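Local coordinates for sulfur oxidation protein SOXB (Thermus thermophilus, PDB 2WDC) that acts as a sulfate thiohydrolase of bacterial sulfur oxidation, a two-manganese enzyme of the 5'-nucleotidase family, at the manganese (II) ion site. Numbering follows the deposited sequence.

The manganese (II) ion site. Residues 35-36, 38, 130, 132, 136, 163-164, 226, 263, 286, 288, 405-406, 462. With MN (manganese (II) ion), chain B; MN (manganese (II) ion), chain C; GOL (glycerol), chain D.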
# COMPACT_ATOMS: atom_id res chain seq x y z
N SER A 35 6.10 6.64 1.04
CA SER A 35 5.92 5.54 0.10
C SER A 35 4.46 5.24 -0.08
O SER A 35 3.61 5.64 0.73
CB SER A 35 6.62 4.27 0.64
OG SER A 35 6.74 3.27 -0.37
N ASP A 36 4.15 4.54 -1.17
CA ASP A 36 2.80 4.06 -1.40
C ASP A 36 1.73 5.15 -1.35
O ASP A 36 0.61 4.94 -0.87
CB ASP A 36 2.48 2.95 -0.38
CG ASP A 36 3.36 1.72 -0.59
OD1 ASP A 36 2.96 0.85 -1.39
OD2 ASP A 36 4.51 1.70 -0.08
N HIS A 38 0.01 6.10 -3.80
CA HIS A 38 -1.10 5.65 -4.63
C HIS A 38 -1.90 6.81 -5.22
O HIS A 38 -3.13 6.84 -5.19
CB HIS A 38 -1.96 4.62 -3.89
CG HIS A 38 -1.29 3.28 -3.75
ND1 HIS A 38 -1.25 2.37 -4.79
CD2 HIS A 38 -0.65 2.70 -2.71
CE1 HIS A 38 -0.62 1.28 -4.38
NE2 HIS A 38 -0.22 1.47 -3.14
N GLY A 130 9.23 5.62 -1.95
CA GLY A 130 9.23 4.16 -1.97
C GLY A 130 8.42 3.47 -3.05
O GLY A 130 8.39 2.25 -3.09
N ASP A 132 4.84 2.81 -5.70
CA ASP A 132 3.37 2.74 -5.65
C ASP A 132 2.87 4.18 -5.56
O ASP A 132 1.99 4.51 -4.75
CB ASP A 132 2.84 1.92 -4.48
CG ASP A 132 2.76 0.44 -4.80
OD1 ASP A 132 3.19 0.05 -5.92
OD2 ASP A 132 2.20 -0.32 -3.99
N ASN A 136 -3.53 4.53 -9.19
CA ASN A 136 -4.64 4.29 -8.27
C ASN A 136 -5.32 5.51 -7.67
O ASN A 136 -5.62 5.56 -6.48
CB ASN A 136 -4.23 3.28 -7.19
CG ASN A 136 -3.39 2.14 -7.75
OD1 ASN A 136 -2.22 1.98 -7.38
ND2 ASN A 136 -3.95 1.38 -8.69
N HIS A 163 6.46 -0.53 -8.11
CA HIS A 163 5.62 -1.70 -8.14
C HIS A 163 4.42 -1.45 -9.05
O HIS A 163 4.47 -1.78 -10.24
CB HIS A 163 5.15 -2.17 -6.76
CG HIS A 163 4.13 -3.27 -6.82
ND1 HIS A 163 3.38 -3.65 -5.73
CD2 HIS A 163 3.72 -4.06 -7.85
CE1 HIS A 163 2.54 -4.60 -6.08
NE2 HIS A 163 2.73 -4.89 -7.35
N TRP A 164 3.38 -0.82 -8.51
CA TRP A 164 2.16 -0.57 -9.28
C TRP A 164 2.37 0.33 -10.50
O TRP A 164 1.55 0.31 -11.42
CB TRP A 164 1.01 -0.07 -8.39
CG TRP A 164 0.30 -1.20 -7.67
CD1 TRP A 164 0.68 -1.78 -6.49
CD2 TRP A 164 -0.93 -1.82 -8.05
NE1 TRP A 164 -0.23 -2.76 -6.14
CE2 TRP A 164 -1.22 -2.80 -7.09
CE3 TRP A 164 -1.80 -1.66 -9.14
CZ2 TRP A 164 -2.34 -3.63 -7.17
CZ3 TRP A 164 -2.92 -2.48 -9.21
CH2 TRP A 164 -3.18 -3.44 -8.23
N HIS A 226 0.01 -8.88 -11.81
CA HIS A 226 -0.68 -8.03 -12.78
C HIS A 226 -0.63 -8.64 -14.16
O HIS A 226 0.14 -9.58 -14.39
CB HIS A 226 0.01 -6.67 -12.83
CG HIS A 226 0.27 -6.08 -11.49
ND1 HIS A 226 -0.74 -5.52 -10.73
CD2 HIS A 226 1.38 -6.05 -10.71
CE1 HIS A 226 -0.25 -5.14 -9.56
NE2 HIS A 226 1.04 -5.45 -9.53
N HIS A 263 10.84 -1.90 -2.13
CA HIS A 263 9.43 -2.18 -2.37
C HIS A 263 9.23 -3.70 -2.32
O HIS A 263 8.35 -4.25 -3.00
CB HIS A 263 8.87 -1.57 -3.66
CG HIS A 263 7.41 -1.28 -3.58
ND1 HIS A 263 6.91 -0.03 -3.29
CD2 HIS A 263 6.33 -2.11 -3.64
CE1 HIS A 263 5.59 -0.09 -3.21
NE2 HIS A 263 5.22 -1.34 -3.40
N HIS A 286 5.54 -1.02 0.22
CA HIS A 286 4.68 -2.15 -0.15
C HIS A 286 3.66 -2.61 0.86
O HIS A 286 2.49 -2.83 0.52
CB HIS A 286 5.49 -3.38 -0.60
CG HIS A 286 4.64 -4.51 -1.07
ND1 HIS A 286 3.75 -4.39 -2.12
CD2 HIS A 286 4.48 -5.77 -0.59
CE1 HIS A 286 3.10 -5.53 -2.28
NE2 HIS A 286 3.54 -6.39 -1.37
N HIS A 288 2.65 -0.98 3.50
CA HIS A 288 1.92 0.17 4.07
C HIS A 288 2.03 0.24 5.59
O HIS A 288 1.11 0.72 6.27
CB HIS A 288 0.45 0.14 3.64
CG HIS A 288 0.24 0.26 2.15
ND1 HIS A 288 -1.00 0.52 1.60
CD2 HIS A 288 1.10 0.11 1.11
CE1 HIS A 288 -0.89 0.53 0.28
NE2 HIS A 288 0.38 0.30 -0.04
N ARG A 405 -3.97 -3.17 -0.36
CA ARG A 405 -3.81 -2.31 0.82
C ARG A 405 -3.97 -0.83 0.53
O ARG A 405 -3.88 -0.01 1.44
CB ARG A 405 -2.48 -2.60 1.53
CG ARG A 405 -2.44 -4.03 2.09
CD ARG A 405 -1.29 -4.25 3.07
NE ARG A 405 -1.47 -5.51 3.79
CZ ARG A 405 -0.63 -5.95 4.71
NH1 ARG A 405 0.45 -5.25 5.02
NH2 ARG A 405 -0.86 -7.11 5.31
N TRP A 406 -4.19 -0.48 -0.74
CA TRP A 406 -4.44 0.91 -1.09
C TRP A 406 -5.96 1.15 -1.06
O TRP A 406 -6.77 0.21 -1.14
CB TRP A 406 -3.86 1.26 -2.47
CG TRP A 406 -4.10 0.26 -3.60
CD1 TRP A 406 -3.23 -0.72 -4.00
CD2 TRP A 406 -5.13 0.32 -4.60
NE1 TRP A 406 -3.71 -1.32 -5.15
CE2 TRP A 406 -4.85 -0.69 -5.55
CE3 TRP A 406 -6.26 1.14 -4.78
CZ2 TRP A 406 -5.69 -0.93 -6.65
CZ3 TRP A 406 -7.10 0.88 -5.87
CH2 TRP A 406 -6.80 -0.14 -6.79
N GLN A 462 4.64 -12.29 0.81
CA GLN A 462 4.41 -11.46 -0.37
C GLN A 462 3.76 -10.12 -0.03
O GLN A 462 3.63 -9.26 -0.90
CB GLN A 462 3.60 -12.22 -1.42
CG GLN A 462 4.26 -13.52 -1.87
CD GLN A 462 3.75 -14.01 -3.20
OE1 GLN A 462 2.66 -13.64 -3.64
NE2 GLN A 462 4.53 -14.86 -3.86
MN MN B . 1.18 0.07 -2.12
MN MN C . 3.26 -2.44 -3.57
C1 GOL D . -1.74 -3.40 -2.11
O1 GOL D . -1.64 -4.60 -1.34
C2 GOL D . -0.37 -2.76 -2.28
O2 GOL D . -0.59 -1.41 -2.68
C3 GOL D . 0.31 -3.42 -3.47
O3 GOL D . -0.11 -4.78 -3.61
O HOH W 1 1.70 -1.98 -1.88
O HOH W 2 0.61 -4.96 0.35
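Two partly occupied manganese ions, MN of chain B and MN of chain C, lie 3.6 Å apart and form the dinuclear centre typical of 5'-nucleotidase-family hydrolases. Carboxylate OD2 of Asp132 bridges them, as does water 1, which lies 2.1 Å from MN of chain B and would be the likely nucleophile. The chain B ion is distorted six-coordinate, completed by Asp36 OD1, NE2 of His38 and His288, and the glycerol hydroxyl O2 at 2.4 Å from MN; glycerol, a common crystallisation additive, occupies a position where substrate might bind. Around the chain C ion, between square pyramidal and trigonal bipyramidal, His263 offers NE2, whereas His163 and His286 offer ND1.

Imidazole suits these places because its second nitrogen can be anchored. His263 ND1 donates a nearly straight hydrogen bond (176°) to Gly130 O, and His38 ND1 donates one to Asn136 OD1 from above the amide plane while Trp406 CB covers the ring's centre. His163, with CG anti to the backbone N (chi1 172°), places ND1 2.5 Å from MN of chain C, and its NE2 donates a hydrogen bond to His226 NE2 at 2.8 Å; an alanine here would remove both contacts and would probably weaken the protein's hold on the chain C ion. Asp36 OD2 accepts hydrogen bonds from Ser35 OG and His286 N, and Asp132 OD1 one from Trp164 N, leaving their other oxygens for metal. The indole of Trp164 lies between His226 and Trp406, its edge toward glycerol C3.

Ser35, Gly130, His263 and His286 closely follow strands 29-34, 125-129, 257-262 and 281-284, so the metals sit at strand ends, while Arg405 and Trp406 approach from the glycerol side.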